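Local atomic coordinates of bifunctional endomannanase/endoglucanase (Caldanaerobius polysaccharolyticus, PDB entry 3W0K), a protein that probably hydrolyses beta-linked mannan and glucan chains as a bifunctional endomannanase and endoglucanase of glycoside hydrolase family 5. Residues Y12-G17 and D44-T49. Numbering follows the deposited sequence.
Sequences YVWEEG and DYRFWT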
loop_
_atom_site.group_PDB
_atom_site.type_symbol
_atom_site.label_atom_id
_atom_site.label_comp_id
_atom_site.label_asym_id
_atom_site.label_seq_id
_atom_site.Cartn_x
_atom_site.Cartn_y
_atom_site.Cartn_z
ATOM N N TYR A 12 -2.799 11.245 4.024
ATOM C CA TYR A 12 -2.861 9.997 4.778
ATOM C C TYR A 12 -3.752 9.936 6.021
ATOM O O TYR A 12 -4.542 9.003 6.167
ATOM C CB TYR A 12 -1.426 9.592 5.125
ATOM C CG TYR A 12 -1.272 8.273 5.832
ATOM C CD1 TYR A 12 -1.885 7.120 5.348
ATOM C CD2 TYR A 12 -0.489 8.174 6.980
ATOM C CE1 TYR A 12 -1.722 5.905 5.988
ATOM C CE2 TYR A 12 -0.316 6.959 7.628
ATOM C CZ TYR A 12 -0.937 5.827 7.128
ATOM O OH TYR A 12 -0.784 4.625 7.776
ATOM N N VAL A 13 -3.598 10.893 6.930
ATOM C CA VAL A 13 -4.393 10.910 8.157
ATOM C C VAL A 13 -4.949 12.303 8.428
ATOM O O VAL A 13 -4.205 13.283 8.486
ATOM C CB VAL A 13 -3.561 10.442 9.384
ATOM C CG1 VAL A 13 -4.375 10.588 10.665
ATOM C CG2 VAL A 13 -3.141 8.989 9.216
ATOM N N TRP A 14 -6.267 12.378 8.577
ATOM C CA TRP A 14 -6.932 13.643 8.841
ATOM C C TRP A 14 -6.981 13.963 10.327
ATOM O O TRP A 14 -7.021 13.069 11.172
ATOM C CB TRP A 14 -8.358 13.627 8.272
ATOM C CG TRP A 14 -9.188 14.833 8.656
ATOM C CD1 TRP A 14 -9.226 16.040 8.019
ATOM C CD2 TRP A 14 -10.077 14.941 9.776
ATOM N NE1 TRP A 14 -10.081 16.895 8.674
ATOM C CE2 TRP A 14 -10.617 16.246 9.755
ATOM C CE3 TRP A 14 -10.467 14.063 10.797
ATOM C CZ2 TRP A 14 -11.529 16.695 10.719
ATOM C CZ3 TRP A 14 -11.374 14.512 11.757
ATOM C CH2 TRP A 14 -11.892 15.817 11.707
ATOM N N GLU A 15 -6.970 15.261 10.614
ATOM C CA GLU A 15 -7.063 15.812 11.958
ATOM C C GLU A 15 -7.813 17.124 11.745
ATOM O O GLU A 15 -7.679 17.746 10.689
ATOM C CB GLU A 15 -5.676 16.083 12.530
ATOM N N GLU A 16 -8.619 17.532 12.722
ATOM C CA GLU A 16 -9.375 18.777 12.602
ATOM C C GLU A 16 -8.445 19.954 12.305
ATOM O O GLU A 16 -7.473 20.184 13.028
ATOM C CB GLU A 16 -10.176 19.041 13.882
ATOM C CG GLU A 16 -11.041 20.305 13.851
ATOM C CD GLU A 16 -12.110 20.280 12.768
ATOM O OE1 GLU A 16 -12.223 21.277 12.024
ATOM O OE2 GLU A 16 -12.846 19.275 12.668
ATOM N N GLY A 17 -8.727 20.659 11.212
ATOM C CA GLY A 17 -7.921 21.803 10.824
ATOM C C GLY A 17 -6.727 21.488 9.939
ATOM O O GLY A 17 -6.097 22.401 9.404
ATOM N N ASP A 44 -7.312 9.390 3.668
ATOM C CA ASP A 44 -8.293 9.338 4.754
ATOM C C ASP A 44 -9.543 10.071 4.250
ATOM O O ASP A 44 -9.492 11.273 3.985
ATOM C CB ASP A 44 -7.693 10.065 5.972
ATOM C CG ASP A 44 -8.543 9.959 7.228
ATOM O OD1 ASP A 44 -9.774 9.779 7.142
ATOM O OD2 ASP A 44 -7.960 10.082 8.322
ATOM N N TYR A 45 -10.660 9.354 4.129
ATOM C CA TYR A 45 -11.902 9.952 3.630
ATOM C C TYR A 45 -12.424 11.116 4.472
ATOM O O TYR A 45 -13.245 11.903 3.998
ATOM C CB TYR A 45 -12.999 8.886 3.456
ATOM C CG TYR A 45 -13.756 8.526 4.717
ATOM C CD1 TYR A 45 -14.985 9.118 5.003
ATOM C CD2 TYR A 45 -13.249 7.596 5.620
ATOM C CE1 TYR A 45 -15.693 8.797 6.160
ATOM C CE2 TYR A 45 -13.951 7.263 6.781
ATOM C CZ TYR A 45 -15.172 7.869 7.043
ATOM O OH TYR A 45 -15.875 7.554 8.182
ATOM N N ARG A 46 -11.948 11.230 5.711
ATOM C CA ARG A 46 -12.389 12.314 6.587
ATOM C C ARG A 46 -11.900 13.684 6.117
ATOM O O ARG A 46 -12.394 14.717 6.576
ATOM C CB ARG A 46 -11.969 12.052 8.032
ATOM C CG ARG A 46 -12.676 10.863 8.658
ATOM C CD ARG A 46 -12.192 10.643 10.073
ATOM N NE ARG A 46 -10.754 10.395 10.096
ATOM C CZ ARG A 46 -10.009 10.385 11.194
ATOM N NH1 ARG A 46 -10.562 10.613 12.380
ATOM N NH2 ARG A 46 -8.709 10.144 11.106
ATOM N N PHE A 47 -10.933 13.699 5.202
ATOM C CA PHE A 47 -10.445 14.965 4.663
ATOM C C PHE A 47 -11.554 15.668 3.876
ATOM O O PHE A 47 -11.531 16.888 3.726
ATOM C CB PHE A 47 -9.233 14.751 3.752
ATOM C CG PHE A 47 -7.913 14.796 4.470
ATOM C CD1 PHE A 47 -7.366 16.011 4.872
ATOM C CD2 PHE A 47 -7.196 13.628 4.713
ATOM C CE1 PHE A 47 -6.120 16.063 5.505
ATOM C CE2 PHE A 47 -5.950 13.669 5.343
ATOM C CZ PHE A 47 -5.411 14.889 5.740
ATOM N N TRP A 48 -12.527 14.899 3.387
ATOM C CA TRP A 48 -13.630 15.469 2.613
ATOM C C TRP A 48 -15.003 15.058 3.135
ATOM O O TRP A 48 -16.027 15.400 2.538
ATOM C CB TRP A 48 -13.498 15.081 1.131
ATOM C CG TRP A 48 -13.648 13.603 0.846
ATOM C CD1 TRP A 48 -14.819 12.906 0.739
ATOM C CD2 TRP A 48 -12.599 12.658 0.590
ATOM N NE1 TRP A 48 -14.567 11.595 0.431
ATOM C CE2 TRP A 48 -13.213 11.413 0.332
ATOM C CE3 TRP A 48 -11.201 12.745 0.550
ATOM C CZ2 TRP A 48 -12.477 10.260 0.035
ATOM C CZ3 TRP A 48 -10.469 11.600 0.255
ATOM C CH2 TRP A 48 -11.112 10.373 0.000
ATOM N N THR A 49 -15.025 14.339 4.254
ATOM C CA THR A 49 -16.281 13.869 4.833
ATOM C C THR A 49 -16.373 14.239 6.304
ATOM O O THR A 49 -15.516 13.862 7.102
ATOM C CB THR A 49 -16.394 12.337 4.725
ATOM O OG1 THR A 49 -16.102 11.925 3.386
ATOM C CG2 THR A 49 -17.797 11.870 5.107
#
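Trp14 fits against Arg46 and Phe47 where two loops of the (beta/alpha)8 barrel meet, those following the neighbouring parallel strands 4-7 and 38-44, at the C-terminal rim where this fold carries its active site. Beyond the pair, Tyr12 makes edge-to-face contacts with His84 and Trp291, and a Tris molecule, probably from the crystallisation liquor, is bound beside it. Polar contacts centre on the Asp44 carboxylate. Trp14 N donates to Asp44 OD2 at 2.9 Å, almost straight (175°) but from above the carboxylate plane. Arg46 grips the same group side-on: NE hydrogen-bonds to Asp44 OD1 and NH2 forms a salt bridge to Asp44 OD2, 2.9 Å away, each oxygen using its syn lone pair. Asp44 OD1 also accepts from Arg46 N, closing an Asx turn at the start of the 3-10 turn 45-47. An alanine in place of Asp44 would probably leave Trp14 N and the Arg46 guanidinium without their shared acceptor and free Arg46 to turn away from Trp14. The five-membered ring of Trp14 points its edge at the Phe47 face, with planes at 82°. Trp14 CB sits over the centre of that face in a CH-pi contact, 3.8 Å from the Phe47 centroid. Chi1 of 172° sets Trp14 CG anti to the backbone N, with Arg46 O near it. That oxygen lies over one indole face, offset toward the rim, while Glu16 N lies above the opposite one, likewise toward the rim. At the indole's benzo edge, Trp14 CE3 rests over one face of the guanidinium, 3.7 Å from Arg46 CZ.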